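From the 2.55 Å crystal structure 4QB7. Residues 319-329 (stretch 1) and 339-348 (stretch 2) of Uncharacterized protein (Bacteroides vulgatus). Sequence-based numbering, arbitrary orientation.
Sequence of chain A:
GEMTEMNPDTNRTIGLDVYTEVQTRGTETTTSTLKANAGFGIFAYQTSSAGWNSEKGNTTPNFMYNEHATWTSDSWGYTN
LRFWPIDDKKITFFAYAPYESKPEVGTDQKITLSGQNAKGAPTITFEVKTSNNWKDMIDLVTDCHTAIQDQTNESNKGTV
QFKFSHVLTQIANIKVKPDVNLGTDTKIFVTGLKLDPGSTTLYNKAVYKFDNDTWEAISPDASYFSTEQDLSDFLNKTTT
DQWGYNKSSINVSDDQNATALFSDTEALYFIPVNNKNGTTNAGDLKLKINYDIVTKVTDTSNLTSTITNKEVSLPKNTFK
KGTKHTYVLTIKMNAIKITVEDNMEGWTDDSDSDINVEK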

# COMPACT_ATOMS: atom_id res chain seq x y z
N PHE A 319 -0.33 -3.16 -10.60
CA PHE A 319 -0.21 -3.56 -9.20
C PHE A 319 1.30 -3.82 -8.91
O PHE A 319 1.68 -4.82 -8.30
CB PHE A 319 -1.12 -4.75 -8.86
CG PHE A 319 -2.51 -4.42 -8.36
CD1 PHE A 319 -3.36 -3.59 -9.09
CD2 PHE A 319 -3.03 -5.05 -7.23
CE1 PHE A 319 -4.69 -3.37 -8.69
CE2 PHE A 319 -4.37 -4.83 -6.83
CZ PHE A 319 -5.18 -3.98 -7.55
N LYS A 320 2.16 -2.89 -9.39
CA LYS A 320 3.62 -2.93 -9.23
C LYS A 320 4.05 -2.49 -7.83
O LYS A 320 3.56 -1.47 -7.33
CB LYS A 320 4.31 -2.01 -10.26
CG LYS A 320 4.28 -2.47 -11.70
CD LYS A 320 4.86 -1.39 -12.62
CE LYS A 320 5.75 -2.02 -13.66
NZ LYS A 320 5.98 -1.12 -14.82
N LYS A 321 4.99 -3.22 -7.23
CA LYS A 321 5.58 -2.87 -5.93
C LYS A 321 6.20 -1.48 -5.98
O LYS A 321 6.90 -1.16 -6.94
CB LYS A 321 6.65 -3.90 -5.56
CG LYS A 321 7.20 -3.78 -4.17
CD LYS A 321 8.10 -4.98 -3.87
CE LYS A 321 9.00 -4.77 -2.67
NZ LYS A 321 9.95 -3.67 -2.89
N GLY A 322 5.90 -0.67 -4.98
CA GLY A 322 6.45 0.67 -4.86
C GLY A 322 5.98 1.67 -5.89
O GLY A 322 6.64 2.70 -6.09
N THR A 323 4.83 1.39 -6.54
CA THR A 323 4.19 2.25 -7.55
C THR A 323 2.83 2.71 -7.05
O THR A 323 2.12 1.93 -6.41
CB THR A 323 4.08 1.49 -8.88
OG1 THR A 323 5.37 1.09 -9.30
CG2 THR A 323 3.49 2.32 -9.99
N LYS A 324 2.48 3.97 -7.34
CA LYS A 324 1.15 4.58 -7.15
C LYS A 324 0.42 4.48 -8.50
O LYS A 324 0.87 5.10 -9.47
CB LYS A 324 1.22 6.06 -6.71
CG LYS A 324 1.75 6.32 -5.32
CD LYS A 324 1.32 7.70 -4.78
CE LYS A 324 2.28 8.81 -5.10
NZ LYS A 324 1.70 10.14 -4.76
N HIS A 325 -0.67 3.71 -8.59
CA HIS A 325 -1.45 3.60 -9.85
C HIS A 325 -2.73 4.41 -9.79
O HIS A 325 -3.48 4.33 -8.80
CB HIS A 325 -1.80 2.14 -10.19
CG HIS A 325 -0.64 1.23 -10.40
ND1 HIS A 325 -0.05 1.08 -11.64
CD2 HIS A 325 -0.06 0.35 -9.54
CE1 HIS A 325 0.90 0.17 -11.49
NE2 HIS A 325 0.91 -0.32 -10.25
N THR A 326 -2.98 5.20 -10.83
CA THR A 326 -4.23 5.93 -11.04
C THR A 326 -4.81 5.42 -12.33
O THR A 326 -4.17 5.58 -13.37
CB THR A 326 -4.08 7.47 -11.08
OG1 THR A 326 -3.47 7.95 -9.88
CG2 THR A 326 -5.41 8.18 -11.35
N TYR A 327 -5.98 4.79 -12.27
CA TYR A 327 -6.62 4.31 -13.50
C TYR A 327 -7.60 5.34 -14.01
O TYR A 327 -8.44 5.81 -13.24
CB TYR A 327 -7.33 2.98 -13.28
CG TYR A 327 -6.46 1.87 -12.76
CD1 TYR A 327 -5.45 1.33 -13.55
CD2 TYR A 327 -6.71 1.29 -11.52
CE1 TYR A 327 -4.63 0.30 -13.07
CE2 TYR A 327 -5.91 0.24 -11.04
CZ TYR A 327 -4.87 -0.24 -11.82
OH TYR A 327 -4.09 -1.28 -11.37
N VAL A 328 -7.46 5.72 -15.28
CA VAL A 328 -8.41 6.65 -15.90
C VAL A 328 -9.23 5.85 -16.88
O VAL A 328 -8.68 5.27 -17.83
CB VAL A 328 -7.73 7.89 -16.52
CG1 VAL A 328 -8.76 8.82 -17.16
CG2 VAL A 328 -6.88 8.62 -15.48
N LEU A 329 -10.54 5.76 -16.62
CA LEU A 329 -11.55 5.03 -17.42
C LEU A 329 -12.35 5.97 -18.29
O LEU A 329 -12.97 6.92 -17.78
CB LEU A 329 -12.54 4.29 -16.49
CG LEU A 329 -12.17 2.97 -15.85
CD1 LEU A 329 -10.82 3.03 -15.11
CD2 LEU A 329 -13.26 2.59 -14.91
N THR A 339 -12.31 2.06 -21.93
CA THR A 339 -10.87 1.89 -22.09
C THR A 339 -10.15 2.44 -20.86
O THR A 339 -10.69 3.31 -20.19
CB THR A 339 -10.37 2.52 -23.40
OG1 THR A 339 -10.66 3.90 -23.40
CG2 THR A 339 -11.02 1.89 -24.60
N VAL A 340 -8.97 1.88 -20.53
CA VAL A 340 -8.23 2.21 -19.32
C VAL A 340 -6.84 2.73 -19.61
O VAL A 340 -6.15 2.20 -20.48
CB VAL A 340 -8.15 0.96 -18.37
CG1 VAL A 340 -7.44 1.27 -17.05
CG2 VAL A 340 -9.52 0.39 -18.10
N GLU A 341 -6.41 3.74 -18.84
CA GLU A 341 -5.06 4.28 -18.83
C GLU A 341 -4.51 4.07 -17.44
O GLU A 341 -5.13 4.51 -16.47
CB GLU A 341 -4.98 5.78 -19.19
CG GLU A 341 -5.59 6.22 -20.51
CD GLU A 341 -5.64 7.73 -20.65
OE1 GLU A 341 -4.57 8.34 -20.88
OE2 GLU A 341 -6.74 8.31 -20.48
N ASP A 342 -3.38 3.40 -17.34
CA ASP A 342 -2.71 3.18 -16.06
C ASP A 342 -1.66 4.27 -15.91
O ASP A 342 -0.60 4.20 -16.54
CB ASP A 342 -2.10 1.77 -16.02
CG ASP A 342 -1.56 1.28 -14.69
OD1 ASP A 342 -1.48 2.08 -13.74
OD2 ASP A 342 -1.21 0.08 -14.61
N ASN A 343 -1.97 5.30 -15.15
CA ASN A 343 -1.01 6.37 -14.91
C ASN A 343 -0.20 6.01 -13.68
O ASN A 343 -0.77 5.85 -12.59
CB ASN A 343 -1.71 7.71 -14.76
CG ASN A 343 -2.48 8.11 -16.00
OD1 ASN A 343 -3.59 8.59 -15.92
ND2 ASN A 343 -1.90 7.93 -17.17
N MSE A 344 1.11 5.80 -13.85
CA MSE A 344 1.95 5.37 -12.72
C MSE A 344 2.92 6.45 -12.23
O MSE A 344 3.39 7.27 -13.00
CB MSE A 344 2.74 4.11 -13.10
CG MSE A 344 1.88 3.00 -13.70
SE MSE A 344 3.07 1.73 -14.46
CE MSE A 344 1.99 0.84 -15.52
N GLU A 345 3.21 6.41 -10.95
CA GLU A 345 4.15 7.28 -10.22
C GLU A 345 4.96 6.44 -9.29
O GLU A 345 4.48 5.42 -8.79
CB GLU A 345 3.38 8.29 -9.36
CG GLU A 345 3.39 9.73 -9.82
CD GLU A 345 2.58 10.60 -8.88
OE1 GLU A 345 1.34 10.67 -9.05
OE2 GLU A 345 3.18 11.16 -7.92
N GLY A 346 6.17 6.89 -9.00
CA GLY A 346 7.00 6.25 -8.00
C GLY A 346 6.37 6.57 -6.67
O GLY A 346 5.92 7.70 -6.44
N TRP A 347 6.23 5.56 -5.82
CA TRP A 347 5.61 5.79 -4.53
C TRP A 347 6.69 6.24 -3.55
O TRP A 347 7.39 5.40 -2.95
CB TRP A 347 4.88 4.54 -4.05
CG TRP A 347 4.00 4.72 -2.86
CD1 TRP A 347 3.81 5.85 -2.11
CD2 TRP A 347 3.21 3.70 -2.26
NE1 TRP A 347 2.95 5.58 -1.07
CE2 TRP A 347 2.57 4.27 -1.14
CE3 TRP A 347 3.02 2.34 -2.54
CZ2 TRP A 347 1.70 3.53 -0.33
CZ3 TRP A 347 2.19 1.60 -1.71
CH2 TRP A 347 1.54 2.20 -0.62
N THR A 348 6.88 7.59 -3.48
CA THR A 348 7.85 8.31 -2.64
C THR A 348 7.21 9.62 -2.17
O THR A 348 6.15 10.02 -2.65
CB THR A 348 9.18 8.56 -3.40
OG1 THR A 348 8.91 9.14 -4.68
CG2 THR A 348 10.04 7.30 -3.55
O HOH W 1 -0.56 7.92 -9.71
O HOH W 2 -9.01 6.54 -20.58

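The strongest side-chain contact joins His325 and Asp342. His325 ND1 donates a hydrogen bond to Asp342 OD1 at 2.7 Å. The carboxylate oxygen lies at the edge of the imidazole ring, near its plane, where the ring N-H points. The other ring nitrogen is used as well: Lys320 N donates to His325 NE2 at 3.0 Å. The imidazole therefore ties the loop before its own strand to an acid on the neighbouring strand. Asp342 OD2 is hydrogen-bonded to a residue just outside the stretches.

The one salt bridge between the stretches is looser. Lys324 NZ and Glu345 OE2 form a long salt bridge at 3.6 Å. It sits on the opposite face of the sheet from His325 and Asp342.

The backbone carries most of the remaining polar bonds. Strands 323-329 and 339-346 run antiparallel, with 156° between their directions. Three residue pairs are joined by two hydrogen bonds each. Lys324 N donates to Glu345 O at 2.9 Å, and Glu345 N returns a bond to Lys324 O at 3.1 Å. Thr326 N donates to Asn343 O at 2.9 Å, and Asn343 N to Thr326 O at 2.8 Å. Val328 N donates to Glu341 O at 2.9 Å, and Glu341 N to Val328 O at 2.9 Å. The pairs between them, such as His325 with Met344 and Tyr327 with Asp342, lack these bonds. Their CA atoms come slightly closer, and CA-H...O contacts help fill the gaps. Tyr327 CA, for example, lies 3.3 Å from Glu341 O.

The ladder extends past the paired strands. Trp347 N donates to Gly322 O at 2.9 Å. Gly322 belongs to a type II turn from Lys320 to Thr323, closed by Thr323 N bonding to Lys320 O at 3.2 Å. The positive phi of Gly322, 68°, favours glycine.

Two waters join polar groups at the pairs. Water 1 donates to Lys324 O and, weakly, to Glu345 OE1; it also hydrogen-bonds Thr326 OG1. Water 2 donates to both Val328 O and Glu341 OE2.

Side chains alternate between the two faces. On the face with Lys324, Thr326 and Val328, the lysine chain lies over the indole of Trp347. Lys324 CG is 4.0 Å from the centroid of the Trp347 five-membered ring, a CH-pi contact. The aliphatic part of the lysine thus packs on the ring while its amine reaches Glu345. Further along, Val328 CG2 packs 3.3 Å from Asn343 OD1.

The other face holds His325, Tyr327 and Leu329. Met344, a selenomethionine, places CG 3.4 Å from His325 ND1. Met344 SE approaches the His325 ring obliquely and lies 4.0 Å from Lys320 CD. Tyr327 CE1 comes within 3.6 Å of Asp342 CG. Val340 supplies the apolar end: its CG1 is 4.0 Å from Tyr327 CD1, and its CG2 is 4.2 Å from Leu329 CD1. Together the stretches bury 895 Å² between them, both sides summed.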